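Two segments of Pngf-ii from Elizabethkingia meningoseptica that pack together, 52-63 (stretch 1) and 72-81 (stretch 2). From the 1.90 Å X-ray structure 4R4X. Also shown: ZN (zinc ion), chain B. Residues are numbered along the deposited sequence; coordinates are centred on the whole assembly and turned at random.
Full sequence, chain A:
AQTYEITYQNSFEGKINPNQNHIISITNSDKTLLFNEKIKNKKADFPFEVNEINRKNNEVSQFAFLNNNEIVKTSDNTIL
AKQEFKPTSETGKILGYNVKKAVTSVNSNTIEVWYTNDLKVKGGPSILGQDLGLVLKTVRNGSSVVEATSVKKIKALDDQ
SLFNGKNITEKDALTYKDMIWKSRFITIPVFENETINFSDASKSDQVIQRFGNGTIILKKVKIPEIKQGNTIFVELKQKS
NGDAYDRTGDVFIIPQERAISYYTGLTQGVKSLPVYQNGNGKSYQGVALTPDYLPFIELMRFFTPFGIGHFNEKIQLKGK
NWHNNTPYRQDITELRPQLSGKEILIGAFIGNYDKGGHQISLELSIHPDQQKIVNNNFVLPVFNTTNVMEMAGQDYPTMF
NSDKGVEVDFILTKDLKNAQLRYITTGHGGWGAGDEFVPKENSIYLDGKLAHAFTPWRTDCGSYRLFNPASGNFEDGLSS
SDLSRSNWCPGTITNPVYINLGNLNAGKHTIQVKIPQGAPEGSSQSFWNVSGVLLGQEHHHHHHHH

Stretch 1, residues 52-63: EINRKNNEVSQF
Stretch 2 72-81: VKTSDNTILA

How do the backbones run? Stretch 1 folds back on itself: strand 52-54 turns through 55-58, where Asn 58 takes phi/psi 54/31, into a strand that runs through Phe 63 and on beyond the stretch. That strand lies antiparallel to strand 72-76, at 161°, with Val 60 opposite Asp 76 and Gln 62 opposite Thr 74. Val 60 N donates to Asp 76 O (2.9 Å) and Asp 76 N to Val 60 O (3.0 Å); Gln 62 N to Thr 74 O and Thr 74 N to Gln 62 O are both 2.9 Å.

What fills the hollow beyond the strand? After Asp 76, whose OD1 accepts from Thr 78 N (2.9 Å), the chain turns into a weakly bonded helix, bringing Leu 80 (m, t) over Val 60 (t). Leu 80 CG lies 4.1 Å from Val 60 CG2, and Leu 80 CD1 reaches Asn 58 CG at 3.8 Å. Ile 79 CD1 meets Val 60 CG1 at 4.2 Å. A water bridges Asn 58 O (2.8 Å) and Leu 80 N (2.9 Å).

What meets on the other face? Ser 61 and Ser 75, both m, share a hydrogen bond between their OG atoms (3.1 Å). Alongside, the Phe 63 ring (m, chi2 87°) packs obliquely by Lys 73 (chi1 p), CD2 to CB 3.7 Å.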

# COMPACT_ATOMS: atom_id res chain seq x y z
N GLU A 52 29.39 -14.89 2.60
CA GLU A 52 30.75 -15.34 2.36
C GLU A 52 31.70 -14.51 3.19
O GLU A 52 31.54 -13.30 3.31
CB GLU A 52 31.14 -15.23 0.89
CG GLU A 52 30.35 -16.13 -0.03
CD GLU A 52 30.97 -16.29 -1.42
OE1 GLU A 52 31.81 -15.45 -1.80
OE2 GLU A 52 30.63 -17.26 -2.13
N ILE A 53 32.70 -15.18 3.76
CA ILE A 53 33.68 -14.54 4.60
C ILE A 53 35.03 -14.74 3.97
O ILE A 53 35.38 -15.87 3.65
CB ILE A 53 33.72 -15.15 6.01
CG1 ILE A 53 32.36 -14.97 6.67
CG2 ILE A 53 34.85 -14.53 6.82
CD1 ILE A 53 32.26 -15.42 8.10
N ASN A 54 35.77 -13.65 3.80
CA ASN A 54 37.14 -13.66 3.34
C ASN A 54 38.00 -13.78 4.58
O ASN A 54 38.00 -12.89 5.42
CB ASN A 54 37.45 -12.35 2.60
CG ASN A 54 38.89 -12.29 2.11
OD1 ASN A 54 39.77 -12.98 2.63
ND2 ASN A 54 39.13 -11.45 1.11
N ARG A 55 38.68 -14.91 4.73
CA ARG A 55 39.37 -15.19 5.99
C ARG A 55 40.70 -14.42 6.10
O ARG A 55 41.26 -14.34 7.19
CB ARG A 55 39.60 -16.69 6.14
CG ARG A 55 38.33 -17.51 6.31
CD ARG A 55 37.62 -17.22 7.64
NE ARG A 55 36.37 -17.96 7.74
CZ ARG A 55 35.49 -17.81 8.74
NH1 ARG A 55 35.73 -16.98 9.76
NH2 ARG A 55 34.38 -18.52 8.77
N LYS A 56 41.18 -13.84 5.00
CA LYS A 56 42.41 -13.01 5.02
C LYS A 56 42.20 -11.71 5.79
O LYS A 56 43.07 -11.26 6.52
CB LYS A 56 42.89 -12.69 3.60
CG LYS A 56 43.82 -13.70 2.93
CD LYS A 56 43.42 -15.16 3.12
CE LYS A 56 44.20 -15.81 4.27
NZ LYS A 56 43.56 -17.03 4.83
N ASN A 57 41.03 -11.10 5.61
CA ASN A 57 40.75 -9.79 6.20
C ASN A 57 39.45 -9.72 7.01
O ASN A 57 39.05 -8.65 7.48
CB ASN A 57 40.82 -8.68 5.13
CG ASN A 57 39.82 -8.85 3.97
OD1 ASN A 57 39.86 -8.08 3.02
ND2 ASN A 57 38.92 -9.81 4.04
N ASN A 58 38.80 -10.86 7.20
CA ASN A 58 37.49 -10.91 7.85
C ASN A 58 36.42 -10.00 7.22
O ASN A 58 35.52 -9.56 7.90
CB ASN A 58 37.62 -10.71 9.37
CG ASN A 58 38.18 -11.94 10.07
OD1 ASN A 58 38.36 -12.99 9.45
ND2 ASN A 58 38.48 -11.81 11.36
N GLU A 59 36.50 -9.77 5.92
CA GLU A 59 35.42 -9.09 5.23
C GLU A 59 34.25 -10.07 5.10
O GLU A 59 34.39 -11.11 4.47
CB GLU A 59 35.85 -8.58 3.86
CG GLU A 59 34.75 -7.78 3.17
CD GLU A 59 35.26 -6.79 2.14
OE1 GLU A 59 36.44 -6.88 1.75
OE2 GLU A 59 34.48 -5.90 1.71
N VAL A 60 33.12 -9.72 5.72
CA VAL A 60 31.88 -10.48 5.64
C VAL A 60 31.02 -9.86 4.52
O VAL A 60 30.69 -8.65 4.55
CB VAL A 60 31.14 -10.43 6.97
CG1 VAL A 60 29.85 -11.24 6.94
CG2 VAL A 60 32.05 -10.93 8.10
N SER A 61 30.66 -10.68 3.54
CA SER A 61 29.82 -10.24 2.43
C SER A 61 28.49 -10.98 2.46
O SER A 61 28.44 -12.20 2.58
CB SER A 61 30.51 -10.47 1.10
OG SER A 61 31.63 -9.61 0.96
N GLN A 62 27.41 -10.21 2.39
CA GLN A 62 26.08 -10.74 2.34
C GLN A 62 25.53 -10.47 0.94
O GLN A 62 25.58 -9.34 0.47
CB GLN A 62 25.22 -10.04 3.40
CG GLN A 62 23.93 -10.76 3.69
CD GLN A 62 24.11 -12.04 4.49
OE1 GLN A 62 25.10 -12.25 5.19
NE2 GLN A 62 23.11 -12.90 4.42
N PHE A 63 24.99 -11.50 0.32
CA PHE A 63 24.48 -11.43 -1.05
C PHE A 63 23.00 -11.76 -1.02
O PHE A 63 22.61 -12.75 -0.42
CB PHE A 63 25.15 -12.48 -1.94
CG PHE A 63 26.63 -12.34 -2.04
CD1 PHE A 63 27.46 -12.95 -1.10
CD2 PHE A 63 27.21 -11.62 -3.08
CE1 PHE A 63 28.84 -12.83 -1.21
CE2 PHE A 63 28.59 -11.50 -3.18
CZ PHE A 63 29.41 -12.10 -2.24
N VAL A 72 22.34 -8.22 -5.21
CA VAL A 72 22.93 -7.15 -4.46
C VAL A 72 23.80 -7.73 -3.33
O VAL A 72 23.59 -8.86 -2.88
CB VAL A 72 21.90 -6.14 -3.93
CG1 VAL A 72 21.21 -5.45 -5.10
CG2 VAL A 72 20.85 -6.76 -3.02
N LYS A 73 24.79 -6.95 -2.92
CA LYS A 73 25.63 -7.36 -1.83
C LYS A 73 25.91 -6.18 -0.91
O LYS A 73 25.86 -5.02 -1.31
CB LYS A 73 26.94 -8.01 -2.35
CG LYS A 73 28.08 -7.04 -2.59
CD LYS A 73 29.34 -7.70 -3.16
CE LYS A 73 30.36 -7.98 -2.08
NZ LYS A 73 31.62 -8.59 -2.63
N THR A 74 26.20 -6.51 0.33
CA THR A 74 26.65 -5.52 1.26
C THR A 74 27.83 -6.15 1.99
O THR A 74 27.82 -7.37 2.26
CB THR A 74 25.48 -5.05 2.16
OG1 THR A 74 25.70 -3.71 2.61
CG2 THR A 74 25.29 -5.94 3.34
N SER A 75 28.84 -5.34 2.31
CA SER A 75 30.08 -5.84 2.91
C SER A 75 30.47 -5.06 4.17
O SER A 75 30.13 -3.90 4.31
CB SER A 75 31.19 -5.74 1.88
OG SER A 75 30.93 -6.63 0.81
N ASP A 76 31.19 -5.73 5.08
CA ASP A 76 31.53 -5.15 6.38
C ASP A 76 32.66 -5.97 6.99
O ASP A 76 32.54 -7.19 7.12
CB ASP A 76 30.31 -5.17 7.31
CG ASP A 76 30.51 -4.38 8.62
OD1 ASP A 76 31.66 -4.07 8.99
OD2 ASP A 76 29.48 -4.09 9.29
N ASN A 77 33.77 -5.31 7.33
CA ASN A 77 34.91 -6.02 7.91
C ASN A 77 35.04 -5.84 9.43
O ASN A 77 36.08 -6.16 10.01
CB ASN A 77 36.19 -5.64 7.19
CG ASN A 77 36.65 -4.24 7.52
OD1 ASN A 77 35.94 -3.46 8.14
ND2 ASN A 77 37.87 -3.92 7.10
N THR A 78 33.99 -5.34 10.06
CA THR A 78 33.97 -5.13 11.51
C THR A 78 33.02 -6.08 12.24
O THR A 78 32.98 -6.06 13.48
CB THR A 78 33.54 -3.70 11.87
OG1 THR A 78 32.14 -3.51 11.59
CG2 THR A 78 34.37 -2.67 11.12
N ILE A 79 32.26 -6.91 11.51
CA ILE A 79 31.20 -7.70 12.15
C ILE A 79 31.74 -8.72 13.18
O ILE A 79 31.25 -8.81 14.30
CB ILE A 79 30.35 -8.45 11.10
CG1 ILE A 79 29.56 -7.44 10.25
CG2 ILE A 79 29.40 -9.43 11.78
CD1 ILE A 79 28.55 -8.06 9.30
N LEU A 80 32.73 -9.50 12.76
CA LEU A 80 33.28 -10.55 13.63
C LEU A 80 33.89 -9.94 14.89
O LEU A 80 33.59 -10.39 15.99
CB LEU A 80 34.31 -11.39 12.87
CG LEU A 80 33.72 -12.13 11.67
CD1 LEU A 80 34.73 -13.09 11.06
CD2 LEU A 80 32.44 -12.84 12.07
N ALA A 81 34.70 -8.90 14.72
CA ALA A 81 35.37 -8.24 15.86
C ALA A 81 34.38 -7.76 16.93
O ALA A 81 34.70 -7.80 18.11
CB ALA A 81 36.23 -7.07 15.36
ZN ZN B . 32.85 -16.84 -3.24
O HOH W 1 34.29 -8.85 10.37
O HOH W 2 28.05 -7.84 5.31